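Local atomic coordinates of uncharacterized protein (Bacteroides uniformis, PDB entry 4Q5K), a protein that probably acts as an N-acetylmuramoyl-L-alanine amidase of the papain-like cysteine peptidase clan, and here binds a peptide-free GlcNAc–anhydro-MurNAc disaccharide. Residues 12-17 and 37-42; 174-179 and 189-194. All blocks are in the same frame, centred on the assembly; numbering follows the deposited sequence. Where two conformers were deposited one is given.

Contact 1 (12-17 and 37-42); sequences IKYLDV and DEVDCT. With 2YP ((2R)-2-[[(1R,2S,3R,4R,5R)-4-acetamido-2-[(2S,3R,4R,5S,6R)-3-acetamido-6-(hydroxymethyl)-4,5-bis(oxidanyl)oxan-2-yl]oxy-6,8-dioxabicyclo[3.2.1]octan-3-yl]oxy]propanoic acid), chain B.
Val17 meets Asp37 through one methyl group set against a peptide carbonyl: CG1 lies 3.5 Å from Asp37 O, and no hydrogen bond joins 12-17 to 37-42. In this papain-like fold, 37-42 leads into helix 41-53, which carries Cys41 at its N-terminal end, and Asp40 is the N-cap. Asp40, Cys41 and Thr42, the far end of 37-42, touch the bound disaccharide. The same Val17 methyl, anti to the backbone N (chi1 170°), also reaches Val39 CG1 at 4.1 Å. Tyr14 comes to that Val39 methyl from another direction, obliquely with its CE2, while its buried ring is covered by Leu44, Tyr47 and Val48 of the helix. Two overlapping turns, type I from Ile12 to Leu15 and type II from Tyr14 to Val17, shape the segment from which both side chains face Val39. Backbone hydrogen bonds join Val39 to Pro18 and Val20, just before the cap. Beyond it, the two carboxylate oxygens of Asp40 divide their work. OD1 takes a weak, bent bond from Thr42 N (3.0 Å, 128° at the hydrogen) and a further one from Thr43 N, which probably holds the carboxylate in place for the sugar. OD2 accepts the bond given by the ligand hydroxyl O6, at 2.6 Å. Downstream, Cys41 SG stands 3.4 Å from the ether oxygen OAH of the ligand's lactyl arm, consistent with the nucleophilic cysteine at the helix start in papain-like enzymes, and Thr42 OG1 lies 3.2 Å from the ligand carbon CA6.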
ATOM      1  N   ILE A  12       4.707  12.960  -6.015  1.00 11.01           N
ATOM      2  CA  ILE A  12       5.670  13.465  -6.988  0.50 11.24           C
ATOM      3  C   ILE A  12       6.943  13.983  -6.310  1.00 11.27           C
ATOM      4  O   ILE A  12       8.027  13.880  -6.870  1.00 11.90           O
ATOM      5  CB  ILE A  12       4.992  14.524  -7.906  0.50 13.31           C
ATOM      6  CG1 ILE A  12       4.064  13.808  -8.885  0.50 16.90           C
ATOM      7  CG2 ILE A  12       6.000  15.390  -8.657  0.50 14.30           C
ATOM      8  CD1 ILE A  12       4.743  12.698  -9.645  0.50 20.27           C
ATOM      9  N   LYS A  13       6.824  14.516  -5.094  1.00 11.59           N
ATOM     10  CA  LYS A  13       8.003  14.970  -4.361  0.50 12.40           C
ATOM     11  C   LYS A  13       8.992  13.819  -4.072  1.00 11.65           C
ATOM     12  O   LYS A  13      10.145  14.067  -3.756  1.00 13.64           O
ATOM     13  CB  LYS A  13       7.602  15.715  -3.074  0.50 15.41           C
ATOM     14  CG  LYS A  13       6.893  17.044  -3.353  0.50 17.64           C
ATOM     15  CD  LYS A  13       6.822  17.990  -2.143  0.50 22.51           C
ATOM     16  CE  LYS A  13       6.345  17.299  -0.888  0.50 22.75           C
ATOM     17  NZ  LYS A  13       5.802  18.226   0.155  0.50 23.89           N
ATOM     18  N   TYR A  14       8.536  12.567  -4.153  1.00  9.77           N
ATOM     19  CA  TYR A  14       9.405  11.405  -3.921  1.00 10.56           C
ATOM     20  C   TYR A  14      10.105  10.903  -5.168  1.00  9.58           C
ATOM     21  O   TYR A  14      10.893   9.976  -5.077  1.00 10.35           O
ATOM     22  CB  TYR A  14       8.656  10.218  -3.261  1.00 10.20           C
ATOM     23  CG  TYR A  14       8.462  10.408  -1.779  1.00  9.89           C
ATOM     24  CD1 TYR A  14       7.441  11.188  -1.291  1.00  9.52           C
ATOM     25  CD2 TYR A  14       9.318   9.806  -0.861  1.00 10.71           C
ATOM     26  CE1 TYR A  14       7.273  11.388   0.068  1.00 11.54           C
ATOM     27  CE2 TYR A  14       9.154   9.985   0.494  1.00 10.59           C
ATOM     28  CZ  TYR A  14       8.134  10.790   0.962  1.00 10.55           C
ATOM     29  OH  TYR A  14       7.969  10.981   2.317  1.00 13.43           O
ATOM     30  N   LEU A  15       9.871  11.513  -6.329  1.00  9.55           N
ATOM     31  CA  LEU A  15      10.543  11.026  -7.519  1.00  9.68           C
ATOM     32  C   LEU A  15      12.056  11.021  -7.280  1.00  9.81           C
ATOM     33  O   LEU A  15      12.613  11.941  -6.696  1.00 10.88           O
ATOM     34  CB  LEU A  15      10.208  11.846  -8.753  1.00 10.57           C
ATOM     35  CG  LEU A  15       8.779  11.687  -9.257  1.00 11.22           C
ATOM     36  CD1 LEU A  15       8.474  12.693 -10.337  1.00 12.32           C
ATOM     37  CD2 LEU A  15       8.550  10.262  -9.761  1.00 12.29           C
ATOM     38  N   ASP A  16      12.696   9.947  -7.750  1.00  9.91           N
ATOM     39  CA  ASP A  16      14.160   9.705  -7.646  1.00 10.71           C
ATOM     40  C   ASP A  16      14.631   9.243  -6.264  1.00 10.49           C
ATOM     41  O   ASP A  16      15.783   8.875  -6.117  1.00 12.11           O
ATOM     42  CB  ASP A  16      14.988  10.909  -8.126  1.00 11.14           C
ATOM     43  CG  ASP A  16      14.798  11.201  -9.601  1.00 12.98           C
ATOM     44  OD1 ASP A  16      14.574  10.270 -10.386  1.00 16.60           O
ATOM     45  OD2 ASP A  16      14.867  12.373 -10.002  1.00 15.39           O
ATOM     46  N   VAL A  17      13.752   9.198  -5.265  1.00 10.65           N
ATOM     47  CA  VAL A  17      14.149   8.628  -3.981  1.00 10.08           C
ATOM     48  C   VAL A  17      14.493   7.149  -4.207  1.00 10.47           C
ATOM     49  O   VAL A  17      13.734   6.439  -4.877  1.00 10.47           O
ATOM     50  CB  VAL A  17      13.048   8.804  -2.924  1.00  9.94           C
ATOM     51  CG1 VAL A  17      13.348   8.012  -1.676  1.00 10.94           C
ATOM     52  CG2 VAL A  17      12.874  10.287  -2.587  1.00 11.45           C
ATOM     53  N   ASP A  37      13.993   8.641   2.910  1.00 12.30           N
ATOM     54  CA  ASP A  37      15.043   8.687   1.905  1.00 13.62           C
ATOM     55  C   ASP A  37      15.344   7.340   1.250  1.00 11.72           C
ATOM     56  O   ASP A  37      16.138   7.279   0.306  1.00 13.53           O
ATOM     57  CB  ASP A  37      16.346   9.211   2.526  1.00 16.08           C
ATOM     58  CG  ASP A  37      16.177  10.510   3.289  1.00 22.77           C
ATOM     59  OD1 ASP A  37      15.563  11.425   2.745  1.00 26.11           O
ATOM     60  OD2 ASP A  37      16.688  10.622   4.432  1.00 34.48           O
ATOM     61  N   GLU A  38      14.696   6.281   1.730  1.00 11.41           N
ATOM     62  CA  GLU A  38      14.858   4.931   1.187  1.00 11.55           C
ATOM     63  C   GLU A  38      13.520   4.267   1.349  1.00 11.59           C
ATOM     64  O   GLU A  38      13.067   4.125   2.483  1.00 11.19           O
ATOM     65  CB  GLU A  38      15.907   4.127   1.960  1.00 13.14           C
ATOM     66  CG  GLU A  38      17.307   4.695   1.923  1.00 14.81           C
ATOM     67  CD  GLU A  38      18.307   3.852   2.679  1.00 15.42           C
ATOM     68  OE1 GLU A  38      18.016   3.511   3.855  1.00 16.98           O
ATOM     69  OE2 GLU A  38      19.381   3.560   2.107  1.00 17.75           O
ATOM     70  N   VAL A  39      12.863   3.899   0.242  1.00 10.16           N
ATOM     71  CA  VAL A  39      11.473   3.452   0.311  1.00 10.30           C
ATOM     72  C   VAL A  39      11.243   2.176  -0.481  1.00  9.84           C
ATOM     73  O   VAL A  39      12.029   1.812  -1.351  1.00  9.87           O
ATOM     74  CB  VAL A  39      10.499   4.557  -0.186  1.00  9.85           C
ATOM     75  CG1 VAL A  39      10.683   5.850   0.589  1.00 11.23           C
ATOM     76  CG2 VAL A  39      10.648   4.823  -1.688  1.00  9.87           C
ATOM     77  N   ASP A  40      10.145   1.495  -0.168  1.00  8.99           N
ATOM     78  CA  ASP A  40       9.598   0.489  -1.063  1.00  8.77           C
ATOM     79  C   ASP A  40       8.189   0.890  -1.457  1.00  8.22           C
ATOM     80  O   ASP A  40       7.722   1.973  -1.092  1.00  9.00           O
ATOM     81  CB  ASP A  40       9.723  -0.933  -0.483  1.00  9.19           C
ATOM     82  CG  ASP A  40       8.893  -1.165   0.753  1.00 10.24           C
ATOM     83  OD1 ASP A  40       7.779  -0.604   0.849  1.00  9.84           O
ATOM     84  OD2 ASP A  40       9.358  -1.947   1.609  1.00 11.40           O
ATOM     85  N   CYS A  41       7.484   0.057  -2.217  1.00  9.52           N
ATOM     86  CA  CYS A  41       6.211   0.523  -2.775  1.00 10.26           C
ATOM     87  C   CYS A  41       5.191   0.838  -1.684  1.00  9.93           C
ATOM     88  O   CYS A  41       4.367   1.739  -1.851  1.00 10.11           O
ATOM     89  CB  CYS A  41       5.617  -0.483  -3.767  1.00 12.29           C
ATOM     90  SG  CYS A  41       5.156  -2.041  -3.049  1.00 12.98           S
ATOM     91  N   THR A  42       5.258   0.097  -0.576  1.00  9.71           N
ATOM     92  CA  THR A  42       4.335   0.281   0.519  1.00  9.19           C
ATOM     93  C   THR A  42       4.731   1.446   1.412  1.00  8.15           C
ATOM     94  O   THR A  42       3.902   2.288   1.733  1.00  8.77           O
ATOM     95  CB  THR A  42       4.165  -1.022   1.322  1.00 11.09           C
ATOM     96  OG1 THR A  42       3.676  -2.043   0.436  1.00 14.21           O
ATOM     97  CG2 THR A  42       3.243  -0.852   2.491  1.00 11.59           C
TER
HETATM   98  C1  2YP B 301       5.063  -5.424   2.608  1.00 12.21           C
HETATM   99  O1  2YP B 301       5.206  -6.060   1.389  1.00 12.13           O
HETATM  100  C2  2YP B 301       5.213  -6.491   3.678  1.00 11.70           C
HETATM  101  C3  2YP B 301       5.268  -5.861   5.072  1.00 10.47           C
HETATM  102  O3  2YP B 301       5.711  -6.838   5.994  1.00 12.35           O
HETATM  103  C4  2YP B 301       6.225  -4.675   5.128  1.00 12.11           C
HETATM  104  OAC 2YP B 301       5.216  -9.031   2.400  1.00 12.49           O
HETATM  105  CAB 2YP B 301       4.178  -8.612   2.933  1.00 11.83           C
HETATM  106  CAA 2YP B 301       2.894  -9.374   2.862  1.00 15.21           C
HETATM  107  N2  2YP B 301       4.122  -7.447   3.595  1.00 11.74           N
HETATM  108  O4  2YP B 301       6.016  -3.965   6.347  1.00 12.83           O
HETATM  109  C5  2YP B 301       5.961  -3.725   3.965  1.00 11.34           C
HETATM  110  C6  2YP B 301       6.936  -2.558   3.902  1.00 12.43           C
HETATM  111  O6  2YP B 301       8.294  -2.977   3.756  1.00 12.81           O
HETATM  112  O5  2YP B 301       6.081  -4.454   2.731  1.00 12.12           O
HETATM  113  CA4 2YP B 301       4.785  -5.355   0.214  1.00 11.91           C
HETATM  114  CA3 2YP B 301       5.397  -6.155  -0.932  1.00 12.02           C
HETATM  115  OAH 2YP B 301       5.705  -5.269  -2.017  1.00 13.73           O
HETATM  116  CAI 2YP B 301       7.122  -5.139  -2.222  1.00 17.06           C
HETATM  117  CAJ 2YP B 301       7.691  -4.149  -1.218  1.00 17.84           C
HETATM  118  CAL 2YP B 301       7.399  -4.758  -3.681  1.00 17.29           C
HETATM  119  OAM 2YP B 301       8.476  -4.218  -3.970  1.00 21.71           O
HETATM  120  O   2YP B 301       6.466  -5.042  -4.494  1.00 20.70           O
HETATM  121  CA5 2YP B 301       3.260  -5.279   0.123  1.00 12.60           C
HETATM  122  OA5 2YP B 301       2.723  -6.624   0.052  1.00 13.19           O
HETATM  123  CA6 2YP B 301       2.750  -4.669  -1.174  1.00 11.78           C
HETATM  124  OA6 2YP B 301       2.617  -5.806  -2.047  1.00 13.01           O
HETATM  125  CA1 2YP B 301       2.994  -6.949  -1.286  1.00 12.21           C
HETATM  126  CA2 2YP B 301       4.483  -7.275  -1.443  1.00 12.02           C
HETATM  127  NAD 2YP B 301       4.790  -8.541  -0.794  1.00 12.66           N
HETATM  128  CAE 2YP B 301       5.051  -9.655  -1.450  1.00 14.45           C
HETATM  129  OAG 2YP B 301       5.057  -9.691  -2.674  1.00 17.15           O
HETATM  130  CAF 2YP B 301       5.330 -10.867  -0.610  1.00 15.08           C

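Contact 2 (174-179 and 189-194); sequences GDIIAI and AHMGIA. With 2YP ((2R)-2-[[(1R,2S,3R,4R,5R)-4-acetamido-2-[(2S,3R,4R,5S,6R)-3-acetamido-6-(hydroxymethyl)-4,5-bis(oxidanyl)oxan-2-yl]oxy-6,8-dioxabicyclo[3.2.1]octan-3-yl]oxy]propanoic acid), chain B.
Ile177 and Gly192 bond to each other twice: Ile177 N gives a nearly straight bond to Gly192 O (2.8 Å, 175° at the hydrogen), and Gly192 N returns one to Ile177 O at 3.0 Å. Toward one end of the pairing Ala194 N reaches Asp175 O at 2.8 Å; toward the other Ala189 N meets Ile179 O at 2.9 Å. On the face bearing Ile176, Ala178 and Ile193, selenomethionine Met191 bends at its last torsion (chi3 80°) and lays CE 3.9 Å from Ile176 CG2. Ile177, Ile179 and His190 lie on the other face, where the last two run alongside each other in the same direction, with Ile179 CD1 3.9 Å from His190 CD2. These two strands form an antiparallel beta hairpin in the sheet of the papain-like fold, where strand 230-238 flanks 176-181 and strand 200-207 flanks 188-197. Helix 41-53 covers Ile176 and Ile193, and Met191 also packs on Ile91 and Trp94, while Leu224 of helix 220-226 lies against Ile179. Asp175 is held by a salt bridge to Arg237 and by Lys172 N. A hydrogen bond between His190 NE2 and His205 ND1 helps fix the imidazole's rotation; His190 ND1 lies 3.8 Å from the ligand's carboxylate atom O.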
ATOM      1  N   GLY A 174      -4.102  10.767  -7.566  1.00  9.51           N
ATOM      2  CA  GLY A 174      -3.846  10.630  -6.158  1.00  8.92           C
ATOM      3  C   GLY A 174      -4.458   9.419  -5.480  1.00  8.40           C
ATOM      4  O   GLY A 174      -4.147   9.148  -4.309  1.00  8.85           O
ATOM      5  N   ASP A 175      -5.310   8.688  -6.196  1.00  8.31           N
ATOM      6  CA  ASP A 175      -5.832   7.451  -5.657  1.00  8.47           C
ATOM      7  C   ASP A 175      -4.690   6.458  -5.364  1.00  8.21           C
ATOM      8  O   ASP A 175      -3.690   6.410  -6.081  1.00  9.19           O
ATOM      9  CB  ASP A 175      -6.868   6.818  -6.599  1.00  9.20           C
ATOM     10  CG  ASP A 175      -8.207   7.514  -6.572  1.00  8.92           C
ATOM     11  OD1 ASP A 175      -8.432   8.421  -5.740  1.00 10.64           O
ATOM     12  OD2 ASP A 175      -9.063   7.109  -7.417  1.00 10.25           O
ATOM     13  N   ILE A 176      -4.889   5.647  -4.322  1.00  8.17           N
ATOM     14  CA  ILE A 176      -3.973   4.583  -3.992  1.00  7.72           C
ATOM     15  C   ILE A 176      -4.389   3.336  -4.741  1.00  7.99           C
ATOM     16  O   ILE A 176      -5.543   2.870  -4.654  1.00  9.24           O
ATOM     17  CB  ILE A 176      -3.973   4.345  -2.456  1.00  8.86           C
ATOM     18  CG1 ILE A 176      -3.449   5.589  -1.725  1.00  9.89           C
ATOM     19  CG2 ILE A 176      -3.183   3.125  -2.086  1.00  9.49           C
ATOM     20  CD1 ILE A 176      -3.752   5.607  -0.249  1.00 12.08           C
ATOM     21  N   ILE A 177      -3.433   2.786  -5.489  1.00  7.96           N
ATOM     22  CA  ILE A 177      -3.654   1.602  -6.308  1.00  8.15           C
ATOM     23  C   ILE A 177      -2.938   0.425  -5.679  1.00  7.79           C
ATOM     24  O   ILE A 177      -1.732   0.477  -5.447  1.00  9.73           O
ATOM     25  CB  ILE A 177      -3.104   1.831  -7.715  1.00  8.75           C
ATOM     26  CG1 ILE A 177      -3.697   3.088  -8.352  1.00  9.76           C
ATOM     27  CG2 ILE A 177      -3.277   0.584  -8.567  1.00  9.04           C
ATOM     28  CD1 ILE A 177      -5.185   3.120  -8.454  1.00 10.15           C
ATOM     29  N   ALA A 178      -3.685  -0.633  -5.392  1.00  7.72           N
ATOM     30  CA  ALA A 178      -3.141  -1.883  -4.879  1.00  7.48           C
ATOM     31  C   ALA A 178      -3.350  -2.966  -5.947  1.00  7.67           C
ATOM     32  O   ALA A 178      -4.476  -3.228  -6.373  1.00  9.22           O
ATOM     33  CB  ALA A 178      -3.817  -2.271  -3.563  1.00  8.26           C
ATOM     34  N   ILE A 179      -2.249  -3.560  -6.404  1.00  8.06           N
ATOM     35  CA  ILE A 179      -2.272  -4.489  -7.519  1.00  8.52           C
ATOM     36  C   ILE A 179      -2.515  -5.899  -6.968  1.00  8.40           C
ATOM     37  O   ILE A 179      -1.713  -6.420  -6.173  1.00  9.59           O
ATOM     38  CB  ILE A 179      -0.977  -4.386  -8.368  1.00  9.19           C
ATOM     39  CG1 ILE A 179      -0.843  -2.976  -8.961  1.00 10.26           C
ATOM     40  CG2 ILE A 179      -0.940  -5.475  -9.405  1.00  9.73           C
ATOM     41  CD1 ILE A 179       0.420  -2.722  -9.746  1.00 12.19           C
ATOM     42  N   ALA A 189       0.430  -7.510  -4.559  1.00  8.88           N
ATOM     43  CA  ALA A 189       1.851  -7.626  -4.871  1.00  9.23           C
ATOM     44  C   ALA A 189       2.612  -6.319  -5.028  1.00  8.53           C
ATOM     45  O   ALA A 189       3.837  -6.325  -4.985  1.00 10.28           O
ATOM     46  CB  ALA A 189       2.010  -8.423  -6.154  1.00 12.24           C
ATOM     47  N   HIS A 190       1.906  -5.205  -5.216  1.00  8.55           N
ATOM     48  CA  HIS A 190       2.550  -3.948  -5.527  1.00  9.30           C
ATOM     49  C   HIS A 190       1.521  -2.842  -5.298  1.00  8.87           C
ATOM     50  O   HIS A 190       0.328  -3.086  -5.314  1.00 10.12           O
ATOM     51  CB  HIS A 190       3.059  -3.968  -6.980  1.00 10.06           C
ATOM     52  CG  HIS A 190       3.927  -2.799  -7.341  1.00 10.94           C
ATOM     53  ND1 HIS A 190       4.845  -2.264  -6.467  1.00 13.56           N
ATOM     54  CD2 HIS A 190       4.003  -2.050  -8.464  1.00 15.26           C
ATOM     55  CE1 HIS A 190       5.468  -1.255  -7.046  1.00 12.90           C
ATOM     56  NE2 HIS A 190       4.975  -1.108  -8.256  1.00 13.72           N
HETATM   57  N   MSE A 191       2.004  -1.629  -5.112  1.00  9.80           N
HETATM   58  CA  MSE A 191       1.159  -0.459  -4.876  1.00  9.93           C
HETATM   59  C   MSE A 191       1.771   0.778  -5.486  1.00  8.62           C
HETATM   60  O   MSE A 191       2.985   0.838  -5.702  1.00  8.92           O
HETATM   61  CB  MSE A 191       1.031  -0.166  -3.358  1.00 15.01           C
HETATM   62  CG  MSE A 191       0.617  -1.284  -2.516  1.00 17.09           C
HETATM   63 SE   MSE A 191       0.520  -0.830  -0.712  0.75 15.46          SE
HETATM   64  CE  MSE A 191      -1.204   0.020  -0.821  1.00 11.60           C
ATOM     65  N   GLY A 192       0.928   1.784  -5.700  1.00  8.30           N
ATOM     66  CA  GLY A 192       1.389   3.085  -6.131  1.00  8.55           C
ATOM     67  C   GLY A 192       0.259   4.096  -6.098  1.00  7.83           C
ATOM     68  O   GLY A 192      -0.806   3.835  -5.537  1.00  8.51           O
ATOM     69  N   ILE A 193       0.519   5.240  -6.713  1.00  8.05           N
ATOM     70  CA  ILE A 193      -0.393   6.380  -6.702  1.00  8.01           C
ATOM     71  C   ILE A 193      -0.788   6.707  -8.139  1.00  9.09           C
ATOM     72  O   ILE A 193       0.075   6.815  -9.012  1.00  8.85           O
ATOM     73  CB  ILE A 193       0.250   7.618  -6.017  1.00  8.68           C
ATOM     74  CG1 ILE A 193       0.600   7.291  -4.557  1.00 10.35           C
ATOM     75  CG2 ILE A 193      -0.678   8.810  -6.082  1.00  9.51           C
ATOM     76  CD1 ILE A 193       1.525   8.249  -3.881  1.00 13.46           C
ATOM     77  N   ALA A 194      -2.095   6.835  -8.376  1.00  8.21           N
ATOM     78  CA  ALA A 194      -2.607   7.136  -9.707  1.00  9.48           C
ATOM     79  C   ALA A 194      -2.189   8.525 -10.183  1.00  9.20           C
ATOM     80  O   ALA A 194      -2.279   9.494  -9.442  1.00  9.51           O
ATOM     81  CB  ALA A 194      -4.127   7.042  -9.703  1.00  9.42           C
TER
HETATM   82  C1  2YP B 301       5.063  -5.424   2.608  1.00 12.21           C
HETATM   83  O1  2YP B 301       5.206  -6.060   1.389  1.00 12.13           O
HETATM   84  C2  2YP B 301       5.213  -6.491   3.678  1.00 11.70           C
HETATM   85  C3  2YP B 301       5.268  -5.861   5.072  1.00 10.47           C
HETATM   86  O3  2YP B 301       5.711  -6.838   5.994  1.00 12.35           O
HETATM   87  C4  2YP B 301       6.225  -4.675   5.128  1.00 12.11           C
HETATM   88  OAC 2YP B 301       5.216  -9.031   2.400  1.00 12.49           O
HETATM   89  CAB 2YP B 301       4.178  -8.612   2.933  1.00 11.83           C
HETATM   90  CAA 2YP B 301       2.894  -9.374   2.862  1.00 15.21           C
HETATM   91  N2  2YP B 301       4.122  -7.447   3.595  1.00 11.74           N
HETATM   92  O4  2YP B 301       6.016  -3.965   6.347  1.00 12.83           O
HETATM   93  C5  2YP B 301       5.961  -3.725   3.965  1.00 11.34           C
HETATM   94  C6  2YP B 301       6.936  -2.558   3.902  1.00 12.43           C
HETATM   95  O6  2YP B 301       8.294  -2.977   3.756  1.00 12.81           O
HETATM   96  O5  2YP B 301       6.081  -4.454   2.731  1.00 12.12           O
HETATM   97  CA4 2YP B 301       4.785  -5.355   0.214  1.00 11.91           C
HETATM   98  CA3 2YP B 301       5.397  -6.155  -0.932  1.00 12.02           C
HETATM   99  OAH 2YP B 301       5.705  -5.269  -2.017  1.00 13.73           O
HETATM  100  CAI 2YP B 301       7.122  -5.139  -2.222  1.00 17.06           C
HETATM  101  CAJ 2YP B 301       7.691  -4.149  -1.218  1.00 17.84           C
HETATM  102  CAL 2YP B 301       7.399  -4.758  -3.681  1.00 17.29           C
HETATM  103  OAM 2YP B 301       8.476  -4.218  -3.970  1.00 21.71           O
HETATM  104  O   2YP B 301       6.466  -5.042  -4.494  1.00 20.70           O
HETATM  105  CA5 2YP B 301       3.260  -5.279   0.123  1.00 12.60           C
HETATM  106  OA5 2YP B 301       2.723  -6.624   0.052  1.00 13.19           O
HETATM  107  CA6 2YP B 301       2.750  -4.669  -1.174  1.00 11.78           C
HETATM  108  OA6 2YP B 301       2.617  -5.806  -2.047  1.00 13.01           O
HETATM  109  CA1 2YP B 301       2.994  -6.949  -1.286  1.00 12.21           C
HETATM  110  CA2 2YP B 301       4.483  -7.275  -1.443  1.00 12.02           C
HETATM  111  NAD 2YP B 301       4.790  -8.541  -0.794  1.00 12.66           N
HETATM  112  CAE 2YP B 301       5.051  -9.655  -1.450  1.00 14.45           C
HETATM  113  OAG 2YP B 301       5.057  -9.691  -2.674  1.00 17.15           O
HETATM  114  CAF 2YP B 301       5.330 -10.867  -0.610  1.00 15.08           C

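How the contacts relate
Contact 1 closes before contact 2 opens along the chain, yet their centres lie only 13 Å apart. The contacts meet where the N-terminal end of helix 41-53 packs on strand 188-197: Cys41 CB comes within 3.3 Å of His190 ND1, and Thr42 OG1 within 3.6 Å of Met191 SE. Both contacts touch the same ligand, which is also bound by Tyr19, Arg87, His89 and Tyr130. A cysteine at a helix start facing a histidine on a strand, with His205 behind it, is consistent with the Cys-His centre of papain-like peptidases, assembled here from residues some 150 positions apart.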